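Local coordinates for protein alkaline phosphatase D (Bacillus subtilis, PDB 2YEQ) that hydrolyses phosphate esters, acting as a phosphodiesterase and alkaline phosphatase with iron and calcium in its active site, at residues V23-R28 against W48-D53. Sequence-based numbering, arbitrary orientation.
Sequences VVLWTR and WEVAKD. With PE5 (3,6,9,12,15,18,21,24-octaoxahexacosan-1-ol), chain X.
Leu25 meets Trp48 and Val50 through a single methyl, a compact example of how two β-sheets are joined by apolar side chains, with no hydrogen bond between segments 23-28 and 48-53. The CB of Leu25 points toward strand 44-51 but stops short of it, and CG likewise only carries the fork. With CG anti to the carbonyl carbon (chi1 -47°) and CD1 anti to CA (chi2 179°), the chain is extended and CD1 becomes its leading atom. This methyl lies 3.6 Å from Val50 CG2 and 4.1 Å from Trp48 CE3, approaching the indole obliquely at its six-membered ring. The other branch turns back along its own strand, where Leu25 CD2 rests 3.8 Å from Val23 CG1. Just past the end of strand 44-51, Lys52 reaches a bound polyether: its NZ donates hydrogen bonds to O2 of PE5 at 3.0 Å and to O1 at 3.2 Å, a bend at chi3 (-108°) shaping the approach. An alanine here would lack the amine, and O1 and O2 would probably lose this donor. The wider setting is a β-sandwich, consistent with an E-set-like N-terminal domain: strand 23-28 runs between 13-16 and 74-79, strand 44-51 between 59-67 and 87-94, and the interface continues as Leu25 packs on Tyr90 and Phe92 while Trp48 leans on Val77 and Ala79.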
loop_
_atom_site.group_PDB
_atom_site.type_symbol
_atom_site.label_atom_id
_atom_site.label_comp_id
_atom_site.label_asym_id
_atom_site.label_seq_id
_atom_site.Cartn_x
_atom_site.Cartn_y
_atom_site.Cartn_z
ATOM N N VAL A 23 -14.406 11.852 -8.530
ATOM C CA VAL A 23 -13.858 10.800 -7.702
ATOM C C VAL A 23 -14.388 9.473 -8.251
ATOM O O VAL A 23 -15.441 9.444 -8.889
ATOM C CB VAL A 23 -14.286 10.985 -6.235
ATOM C CG1 VAL A 23 -15.816 10.839 -6.088
ATOM C CG2 VAL A 23 -13.559 9.981 -5.333
ATOM N N VAL A 24 -13.656 8.389 -8.037
ATOM C CA VAL A 24 -14.145 7.062 -8.408
ATOM C C VAL A 24 -14.973 6.507 -7.251
ATOM O O VAL A 24 -14.559 6.578 -6.080
ATOM C CB VAL A 24 -13.002 6.080 -8.735
ATOM C CG1 VAL A 24 -13.568 4.687 -9.013
ATOM C CG2 VAL A 24 -12.182 6.568 -9.940
ATOM N N LEU A 25 -16.134 5.957 -7.585
ATOM C CA LEU A 25 -16.972 5.218 -6.647
ATOM C C LEU A 25 -16.954 3.748 -7.040
ATOM O O LEU A 25 -17.076 3.425 -8.215
ATOM C CB LEU A 25 -18.409 5.746 -6.690
ATOM C CG LEU A 25 -18.622 7.265 -6.634
ATOM C CD1 LEU A 25 -20.131 7.586 -6.714
ATOM C CD2 LEU A 25 -18.003 7.858 -5.366
ATOM N N TRP A 26 -16.854 2.866 -6.053
ATOM C CA TRP A 26 -16.721 1.448 -6.285
ATOM C C TRP A 26 -17.713 0.658 -5.445
ATOM O O TRP A 26 -17.976 0.982 -4.282
ATOM C CB TRP A 26 -15.295 0.982 -5.935
ATOM C CG TRP A 26 -15.093 -0.504 -6.048
ATOM C CD1 TRP A 26 -14.642 -1.188 -7.142
ATOM C CD2 TRP A 26 -15.347 -1.493 -5.035
ATOM N NE1 TRP A 26 -14.614 -2.536 -6.876
ATOM C CE2 TRP A 26 -15.043 -2.753 -5.598
ATOM C CE3 TRP A 26 -15.816 -1.441 -3.710
ATOM C CZ2 TRP A 26 -15.172 -3.937 -4.891
ATOM C CZ3 TRP A 26 -15.974 -2.639 -3.018
ATOM C CH2 TRP A 26 -15.639 -3.869 -3.612
ATOM N N THR A 27 -18.250 -0.396 -6.047
ATOM C CA THR A 27 -18.794 -1.491 -5.280
ATOM C C THR A 27 -18.736 -2.752 -6.141
ATOM O O THR A 27 -18.215 -2.720 -7.260
ATOM C CB THR A 27 -20.218 -1.191 -4.776
ATOM O OG1 THR A 27 -20.551 -2.152 -3.768
ATOM C CG2 THR A 27 -21.248 -1.184 -5.930
ATOM N N ARG A 28 -19.248 -3.843 -5.596
ATOM C CA ARG A 28 -19.320 -5.110 -6.291
ATOM C C ARG A 28 -20.558 -5.842 -5.777
ATOM O O ARG A 28 -20.807 -5.903 -4.542
ATOM C CB ARG A 28 -18.073 -5.965 -6.037
ATOM C CG ARG A 28 -18.157 -7.375 -6.721
ATOM C CD ARG A 28 -16.893 -8.198 -6.643
ATOM N NE ARG A 28 -17.243 -9.541 -7.093
ATOM C CZ ARG A 28 -16.727 -10.682 -6.674
ATOM N NH1 ARG A 28 -15.724 -10.726 -5.815
ATOM N NH2 ARG A 28 -17.225 -11.820 -7.169
ATOM N N TRP A 48 -26.573 4.848 -8.837
ATOM C CA TRP A 48 -25.695 5.499 -7.885
ATOM C C TRP A 48 -26.065 6.963 -7.718
ATOM O O TRP A 48 -26.548 7.614 -8.655
ATOM C CB TRP A 48 -24.223 5.387 -8.311
ATOM C CG TRP A 48 -23.953 5.920 -9.688
ATOM C CD1 TRP A 48 -24.050 5.239 -10.869
ATOM C CD2 TRP A 48 -23.561 7.249 -10.024
ATOM N NE1 TRP A 48 -23.710 6.064 -11.915
ATOM C CE2 TRP A 48 -23.403 7.302 -11.421
ATOM C CE3 TRP A 48 -23.290 8.395 -9.276
ATOM C CZ2 TRP A 48 -23.010 8.466 -12.082
ATOM C CZ3 TRP A 48 -22.899 9.541 -9.934
ATOM C CH2 TRP A 48 -22.770 9.572 -11.317
ATOM N N GLU A 49 -25.784 7.476 -6.527
ATOM C CA GLU A 49 -26.070 8.863 -6.176
ATOM C C GLU A 49 -24.930 9.441 -5.333
ATOM O O GLU A 49 -24.365 8.758 -4.464
ATOM C CB GLU A 49 -27.358 8.959 -5.350
ATOM C CG GLU A 49 -28.630 8.611 -6.093
ATOM C CD GLU A 49 -29.858 8.605 -5.181
ATOM O OE1 GLU A 49 -29.727 8.382 -3.944
ATOM O OE2 GLU A 49 -30.960 8.831 -5.722
ATOM N N VAL A 50 -24.631 10.707 -5.585
ATOM C CA VAL A 50 -23.695 11.479 -4.810
ATOM C C VAL A 50 -24.441 12.710 -4.257
ATOM O O VAL A 50 -25.111 13.440 -5.003
ATOM C CB VAL A 50 -22.518 11.958 -5.679
ATOM C CG1 VAL A 50 -21.557 12.817 -4.860
ATOM C CG2 VAL A 50 -21.794 10.751 -6.305
ATOM N N ALA A 51 -24.308 12.932 -2.962
ATOM C CA ALA A 51 -25.010 14.008 -2.279
ATOM C C ALA A 51 -24.061 14.831 -1.420
ATOM O O ALA A 51 -22.962 14.375 -1.033
ATOM C CB ALA A 51 -26.147 13.419 -1.406
ATOM N N LYS A 52 -24.504 16.029 -1.064
ATOM C CA LYS A 52 -23.754 16.864 -0.119
ATOM C C LYS A 52 -23.984 16.459 1.327
ATOM O O LYS A 52 -23.226 16.852 2.210
ATOM C CB LYS A 52 -24.108 18.333 -0.308
ATOM C CG LYS A 52 -23.875 18.826 -1.725
ATOM C CD LYS A 52 -23.821 20.359 -1.817
ATOM C CE LYS A 52 -25.057 20.950 -2.484
ATOM N NZ LYS A 52 -24.779 22.263 -3.157
ATOM N N ASP A 53 -25.002 15.646 1.563
ATOM C CA ASP A 53 -25.423 15.298 2.912
ATOM C C ASP A 53 -25.667 13.826 3.052
ATOM O O ASP A 53 -25.969 13.146 2.074
ATOM C CB ASP A 53 -26.726 16.036 3.257
ATOM C CG ASP A 53 -27.871 15.641 2.357
ATOM O OD1 ASP A 53 -27.716 15.783 1.121
ATOM O OD2 ASP A 53 -28.901 15.173 2.885
HETATM O O1 PE5 X . -24.486 22.903 -6.252
HETATM C C1 PE5 X . -24.920 21.660 -6.812
HETATM C C2 PE5 X . -26.425 21.453 -6.612
HETATM O O2 PE5 X . -26.719 21.184 -5.237
HETATM C C3 PE5 X . -27.975 20.534 -5.002
HETATM C C4 PE5 X . -28.314 20.626 -3.529
#